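Local structure of toll-like receptor 13 (Mus musculus, 4Z0C) at the interface of chains A and B. The protein binds single-stranded RNA from bacterial 23S rRNA through its leucine-rich-repeat ectodomain and signals through MYD88 and TRAF6 to activate NF-kappa-B. Residues are numbered along the deposited sequence; one frame, centred on the assembly and turned at random. Chains: chain A/B, Toll-like receptor 13.

Contact 1: the interface of chains A and B. Residues chain A 410, 413, 434-435, 437, 459; chain B 410, 413, 434-435, 437, 459.
A:Asn435 and B:Asn435 meet across the two-fold axis, in loops of the leucine-rich-repeat ectodomain of this Toll-like receptor. They lose 56 and 55 Å² of surface to the partner. Their amides stack face to face, with planes 5° apart and CG of A:Asn435 3.6 Å from CG of B:Asn435. In both, CG lies anti to the carbonyl carbon (chi1 about -60°), which brings the amide over its twin.

The arginines flank this pair, each meeting the opposite asparagine tip to tip. NH2 of B:Arg437 donates to the side-chain oxygen OD1 of A:Asn435 at 2.8 Å. The twin bond, from A:Arg437 NH2 to B:Asn435 OD1, is 3.0 Å long and nearly straight, 160° at the hydrogen. In each case the donor stands above the carbonyl plane, and the guanidinium is turned steeply against the amide. The arginine chains are extended from CG to NE, which carries their tips to the opposite asparagine.

Two waters serve the amide nitrogens. ND2 of A:Asn435 is 2.8 Å from water 2, which also meets B:Asn435 O and B:Arg437 NE. ND2 of B:Asn435 is 2.7 Å from water 1, which meets A:Asn435 O and, weakly, A:Arg437 NE. Each amide thus has its oxygen bonded to an arginine and its nitrogen to a water, which should fix its rotation. CG2 of A:Val413 adds a light contact at 3.8 Å from ND2 of B:Asn435.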
# COMPACT_ATOMS: atom_id res chain seq x y z
N CYS A 410 17.22 4.95 6.73
CA CYS A 410 18.17 3.98 7.24
C CYS A 410 17.45 2.61 7.30
O CYS A 410 16.37 2.45 6.73
CB CYS A 410 18.66 4.39 8.61
SG CYS A 410 19.67 5.85 8.58
N VAL A 413 15.70 -1.15 12.79
CA VAL A 413 14.93 -2.35 12.99
C VAL A 413 14.30 -2.28 14.38
O VAL A 413 13.28 -2.91 14.64
CB VAL A 413 15.91 -3.54 12.82
CG1 VAL A 413 16.17 -4.27 14.13
CG2 VAL A 413 15.48 -4.41 11.68
N ASN A 434 12.15 3.79 7.78
CA ASN A 434 12.97 2.74 8.37
C ASN A 434 12.27 1.38 8.30
O ASN A 434 11.47 1.15 7.40
CB ASN A 434 13.42 3.13 9.78
CG ASN A 434 14.57 4.16 9.75
OD1 ASN A 434 15.70 3.83 9.42
ND2 ASN A 434 14.27 5.40 10.12
N ASN A 435 12.59 0.47 9.22
CA ASN A 435 11.96 -0.85 9.26
C ASN A 435 11.33 -1.10 10.62
O ASN A 435 11.37 -2.21 11.13
CB ASN A 435 13.00 -1.97 9.04
CG ASN A 435 13.66 -1.91 7.67
OD1 ASN A 435 13.01 -1.63 6.66
ND2 ASN A 435 14.96 -2.18 7.63
N ARG A 437 8.88 -1.99 13.41
CA ARG A 437 7.65 -2.81 13.45
C ARG A 437 6.79 -2.60 14.69
O ARG A 437 5.56 -2.70 14.61
CB ARG A 437 7.96 -4.31 13.30
CG ARG A 437 8.27 -4.67 11.87
CD ARG A 437 8.74 -6.10 11.67
NE ARG A 437 9.30 -6.20 10.33
CZ ARG A 437 9.15 -7.25 9.53
NH1 ARG A 437 8.48 -8.32 9.93
NH2 ARG A 437 9.70 -7.22 8.32
N CYS A 459 6.98 -0.21 9.25
CA CYS A 459 6.04 -1.33 9.17
C CYS A 459 5.27 -1.45 10.48
O CYS A 459 5.05 -2.56 10.97
CB CYS A 459 6.78 -2.66 8.91
SG CYS A 459 8.29 -2.58 7.87
N CYS B 410 10.93 -12.60 9.39
CA CYS B 410 12.14 -12.22 10.11
C CYS B 410 12.46 -10.74 9.79
O CYS B 410 11.63 -10.04 9.21
CB CYS B 410 13.30 -13.14 9.74
SG CYS B 410 13.10 -14.83 10.34
N VAL B 413 17.54 -7.88 6.16
CA VAL B 413 17.84 -6.56 5.65
C VAL B 413 18.69 -6.68 4.37
O VAL B 413 18.65 -5.80 3.51
CB VAL B 413 18.57 -5.85 6.79
CG1 VAL B 413 20.07 -5.62 6.49
CG2 VAL B 413 17.83 -4.66 7.28
N ASN B 434 10.11 -9.82 5.00
CA ASN B 434 11.35 -9.33 5.57
C ASN B 434 11.57 -7.84 5.30
O ASN B 434 10.60 -7.12 5.08
CB ASN B 434 12.52 -10.18 5.10
CG ASN B 434 12.57 -11.50 5.82
OD1 ASN B 434 12.97 -11.58 6.98
ND2 ASN B 434 12.10 -12.54 5.15
N ASN B 435 12.82 -7.37 5.29
CA ASN B 435 13.09 -5.94 5.04
C ASN B 435 13.99 -5.75 3.83
O ASN B 435 14.82 -4.86 3.82
CB ASN B 435 13.78 -5.31 6.24
CG ASN B 435 12.97 -5.42 7.52
OD1 ASN B 435 11.75 -5.26 7.50
ND2 ASN B 435 13.64 -5.70 8.64
N ARG B 437 15.44 -4.62 0.47
CA ARG B 437 15.20 -3.44 -0.37
C ARG B 437 15.74 -3.61 -1.78
O ARG B 437 15.21 -3.05 -2.72
CB ARG B 437 15.77 -2.17 0.28
CG ARG B 437 14.95 -1.72 1.49
CD ARG B 437 15.56 -0.55 2.24
NE ARG B 437 15.01 -0.44 3.59
CZ ARG B 437 14.68 0.69 4.21
NH1 ARG B 437 14.82 1.88 3.61
NH2 ARG B 437 14.19 0.62 5.44
N CYS B 459 10.68 -4.68 0.80
CA CYS B 459 10.66 -3.30 0.33
C CYS B 459 11.42 -3.25 -0.97
O CYS B 459 12.20 -2.35 -1.18
CB CYS B 459 11.36 -2.38 1.33
SG CYS B 459 11.21 -2.85 3.08
O HOH W 1 12.02 -5.04 10.67
O HOH W 2 16.24 -2.58 5.18

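Contact 2: the interface of chains A and B. Residues chain A 586, 614, 616, 638, 662; chain B 586, 614, 616, 638, 662.
A:Lys662 and B:Glu616 reach tip to tip across the two-fold axis and form a salt bridge between loops of the leucine-rich-repeat solenoids. The ammonium NZ of A:Lys662 is 3.3 Å from the carboxylate OE1 of B:Glu616. The twin is longer, with B:Lys662 NZ 3.6 Å from A:Glu616 OE1. The lysine chains bend at chi2, chi3 and chi4, and the glutamate chains at chi2 (about 100°), which turns the charged ends toward each other. OE2 of A:Glu616 is 4.6 Å from OE2 of B:Glu616. If both are charged they would repel, and the lysines probably offset this.

The Asn638 amides lie near the carboxylates, with the Asn614 amides next to them. Within chain B, ND2 of B:Asn614 donates to OD1 of B:Asn638 at 2.9 Å, from above the carbonyl plane. In chain A the modelled direction is reversed and the bond is weak; the difference may reflect how the amides were built. Across the axis A:Asn638 and B:Asn638 meet tip to tip, their amides 77° apart.

The apolar contact is between A:Lys586 and B:Lys586, whose chains cross at about a right angle with their CB atoms 3.9 Å apart. Their carbonyl oxygens are modelled too close for two acceptors, so that detail is doubtful. A:Lys586 O and B:Asn614 OD1, 3.1 Å apart, are equally doubtful; a flipped amide could donate instead. The patch joins the two ectodomains through paired charges and probably helps hold the receptor dimer together.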
# COMPACT_ATOMS: atom_id res chain seq x y z
N LYS A 586 -15.44 6.56 -5.14
CA LYS A 586 -15.56 6.12 -6.53
C LYS A 586 -16.74 5.23 -6.93
O LYS A 586 -16.91 4.98 -8.12
CB LYS A 586 -14.26 5.50 -7.04
CG LYS A 586 -13.09 6.46 -7.16
CD LYS A 586 -12.04 5.90 -8.11
CE LYS A 586 -10.67 6.59 -7.98
NZ LYS A 586 -9.85 6.06 -6.84
N ASN A 614 -18.79 9.23 -7.69
CA ASN A 614 -19.83 8.72 -8.57
C ASN A 614 -21.25 8.77 -8.01
O ASN A 614 -22.05 7.88 -8.26
CB ASN A 614 -19.48 7.29 -9.02
CG ASN A 614 -18.69 7.25 -10.31
OD1 ASN A 614 -18.97 6.44 -11.19
ND2 ASN A 614 -17.72 8.15 -10.46
N GLU A 616 -25.09 9.56 -7.63
CA GLU A 616 -26.13 9.59 -8.66
C GLU A 616 -27.24 10.61 -8.34
O GLU A 616 -27.90 11.13 -9.24
CB GLU A 616 -26.69 8.17 -8.86
CG GLU A 616 -26.73 7.75 -10.32
CD GLU A 616 -25.55 6.85 -10.69
OE1 GLU A 616 -24.81 6.48 -9.77
OE2 GLU A 616 -25.36 6.54 -11.89
N ASN A 638 -21.94 11.53 -10.80
CA ASN A 638 -22.94 11.20 -11.82
C ASN A 638 -24.25 11.92 -11.61
O ASN A 638 -25.31 11.37 -11.91
CB ASN A 638 -23.15 9.69 -11.91
CG ASN A 638 -21.95 8.97 -12.52
OD1 ASN A 638 -21.15 9.59 -13.23
ND2 ASN A 638 -21.81 7.67 -12.24
N LYS A 662 -23.17 14.73 -15.03
CA LYS A 662 -24.02 14.32 -16.15
C LYS A 662 -25.30 15.13 -16.22
O LYS A 662 -26.39 14.59 -16.38
CB LYS A 662 -24.36 12.83 -16.03
CG LYS A 662 -23.18 11.91 -15.75
CD LYS A 662 -23.16 10.74 -16.72
CE LYS A 662 -21.84 10.62 -17.45
NZ LYS A 662 -21.23 9.29 -17.18
N LYS B 586 -13.20 1.21 -11.30
CA LYS B 586 -14.19 2.03 -10.57
C LYS B 586 -14.71 3.36 -11.16
O LYS B 586 -15.55 3.99 -10.52
CB LYS B 586 -13.76 2.28 -9.12
CG LYS B 586 -13.75 1.06 -8.21
CD LYS B 586 -13.79 1.52 -6.76
CE LYS B 586 -13.36 0.45 -5.80
NZ LYS B 586 -11.88 0.39 -5.76
N ASN B 614 -17.83 0.79 -13.26
CA ASN B 614 -18.76 1.90 -13.48
C ASN B 614 -18.94 2.25 -14.95
O ASN B 614 -19.06 3.42 -15.29
CB ASN B 614 -18.36 3.13 -12.66
CG ASN B 614 -18.89 3.07 -11.24
OD1 ASN B 614 -18.12 3.03 -10.27
ND2 ASN B 614 -20.21 3.02 -11.11
N GLU B 616 -20.61 2.89 -18.45
CA GLU B 616 -21.87 3.51 -18.84
C GLU B 616 -22.35 2.99 -20.18
O GLU B 616 -23.54 3.01 -20.46
CB GLU B 616 -21.74 5.03 -18.86
CG GLU B 616 -22.88 5.76 -18.17
CD GLU B 616 -22.54 6.25 -16.77
OE1 GLU B 616 -21.37 6.08 -16.35
OE2 GLU B 616 -23.43 6.81 -16.10
N ASN B 638 -22.63 0.56 -14.65
CA ASN B 638 -23.77 1.46 -14.80
C ASN B 638 -24.48 1.30 -16.15
O ASN B 638 -25.01 2.26 -16.70
CB ASN B 638 -23.33 2.92 -14.64
CG ASN B 638 -22.94 3.26 -13.21
OD1 ASN B 638 -22.16 4.17 -12.98
ND2 ASN B 638 -23.48 2.52 -12.26
N LYS B 662 -27.83 -0.86 -14.16
CA LYS B 662 -28.93 0.12 -14.15
C LYS B 662 -29.86 -0.11 -15.34
O LYS B 662 -30.19 0.84 -16.06
CB LYS B 662 -28.41 1.56 -14.20
CG LYS B 662 -27.26 1.82 -13.26
CD LYS B 662 -27.51 2.99 -12.35
CE LYS B 662 -27.38 2.54 -10.91
NZ LYS B 662 -26.27 3.22 -10.20

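Contact 3: the interface of chains A and B. Residues chain A 612, 614, 636-637, 660; chain B 587, 590.
B:Arg590 reaches from helix 588-591 to A:Phe636, and this pair makes the main apolar contact here. One face of the guanidinium lies over CB of A:Phe636, which sits 3.7 Å above the plane of the B:Arg590 group, over its centre. The ring is met at its CD1 corner, 3.3 Å from NE of B:Arg590. Ring and guanidinium planes are 57° apart, so the two groups are not stacked flat. The arginine chain is bent at chi3 (-142°), and this turn lays the guanidinium against the phenylalanine. B:Arg590 gives up 64 Å² of surface to the partner.

A charged pair within chain B backs this contact. NH1 of B:Arg590 forms a salt bridge and hydrogen bond with OD2 of B:Asp587 at 3.2 Å. OD2 uses its anti lone pair and lies in the plane of the guanidinium. It should steady the arginine, although B:Asp587 is poorly ordered.

Polar groups of chain A border the arginine and the aspartate without bonding to them. The carbonyl O of A:Gly660 is 3.3 Å from NH2 of B:Arg590. ND2 of A:Asn614 lies at the guanidinium edge, 3.9 Å from NH1 of B:Arg590; both are donors. OD1 of A:Asn612 faces OD2 of B:Asp587, an unfavourable and doubtful approach as modelled; the asparagine amide may be flipped. The site sets an arginine of one ectodomain against the loops of the other, and probably adds to dimer contact by fit more than by bonds.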
# COMPACT_ATOMS: atom_id res chain seq x y z
N ASN A 612 -15.47 12.82 -6.98
CA ASN A 612 -15.08 11.51 -7.48
C ASN A 612 -15.69 10.38 -6.65
O ASN A 612 -15.01 9.42 -6.29
CB ASN A 612 -13.57 11.38 -7.52
CG ASN A 612 -13.07 10.85 -8.85
OD1 ASN A 612 -13.25 9.68 -9.19
ND2 ASN A 612 -12.43 11.73 -9.63
N ASN A 614 -18.79 9.23 -7.69
CA ASN A 614 -19.83 8.72 -8.57
C ASN A 614 -21.25 8.77 -8.01
O ASN A 614 -22.05 7.88 -8.26
CB ASN A 614 -19.48 7.29 -9.02
CG ASN A 614 -18.69 7.25 -10.31
OD1 ASN A 614 -18.97 6.44 -11.19
ND2 ASN A 614 -17.72 8.15 -10.46
N PHE A 636 -16.76 15.47 -10.59
CA PHE A 636 -16.61 14.06 -10.97
C PHE A 636 -17.57 13.11 -10.24
O PHE A 636 -17.15 12.15 -9.60
CB PHE A 636 -15.14 13.61 -10.80
CG PHE A 636 -14.18 14.36 -11.68
CD1 PHE A 636 -14.46 14.57 -13.02
CD2 PHE A 636 -12.98 14.85 -11.16
CE1 PHE A 636 -13.57 15.26 -13.83
CE2 PHE A 636 -12.10 15.56 -11.96
CZ PHE A 636 -12.38 15.75 -13.30
N ASN A 637 -18.86 13.39 -10.35
CA ASN A 637 -19.88 12.44 -9.92
C ASN A 637 -20.80 12.15 -11.08
O ASN A 637 -20.47 12.48 -12.23
CB ASN A 637 -20.65 12.97 -8.72
CG ASN A 637 -19.84 12.92 -7.45
OD1 ASN A 637 -19.67 11.85 -6.83
ND2 ASN A 637 -19.31 14.07 -7.04
N GLY A 660 -17.62 17.74 -14.51
CA GLY A 660 -17.44 16.31 -14.62
C GLY A 660 -18.67 15.51 -14.22
O GLY A 660 -18.54 14.35 -13.84
N ASP B 587 -14.22 3.81 -12.31
CA ASP B 587 -14.91 4.89 -13.04
C ASP B 587 -14.73 5.01 -14.54
O ASP B 587 -14.02 5.91 -15.02
CB ASP B 587 -14.78 6.27 -12.37
CG ASP B 587 -13.37 6.62 -12.07
OD1 ASP B 587 -12.56 5.68 -12.00
OD2 ASP B 587 -13.09 7.83 -11.93
N ARG B 590 -12.66 7.58 -17.24
CA ARG B 590 -11.48 8.14 -16.58
C ARG B 590 -10.43 7.09 -16.22
O ARG B 590 -9.23 7.39 -16.18
CB ARG B 590 -11.89 8.87 -15.30
CG ARG B 590 -12.64 10.19 -15.54
CD ARG B 590 -12.96 10.85 -14.22
NE ARG B 590 -14.26 11.49 -14.27
CZ ARG B 590 -15.35 11.04 -13.66
NH1 ARG B 590 -15.30 9.94 -12.92
NH2 ARG B 590 -16.49 11.71 -13.78

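Contacts 2 and 3 are neighbours, with C-alpha centres about 7 Å apart and A:Asn614 in common. That residue meets B:Asn614 in contact 2 and B:Arg590 in contact 3, so the two form one continuous patch. B:Lys586 of contact 2 also directly precedes B:Asp587 of contact 3. Contact 1 lies far off, its centre about 41 Å from contact 2 and 38 Å from contact 3. Contacts 1 and 2 straddle the two-fold axis and contain their own twins, while contact 3 recurs with the chains exchanged. The ectodomains are therefore joined at well-separated points along their solenoids, which probably limits rocking in the assembly.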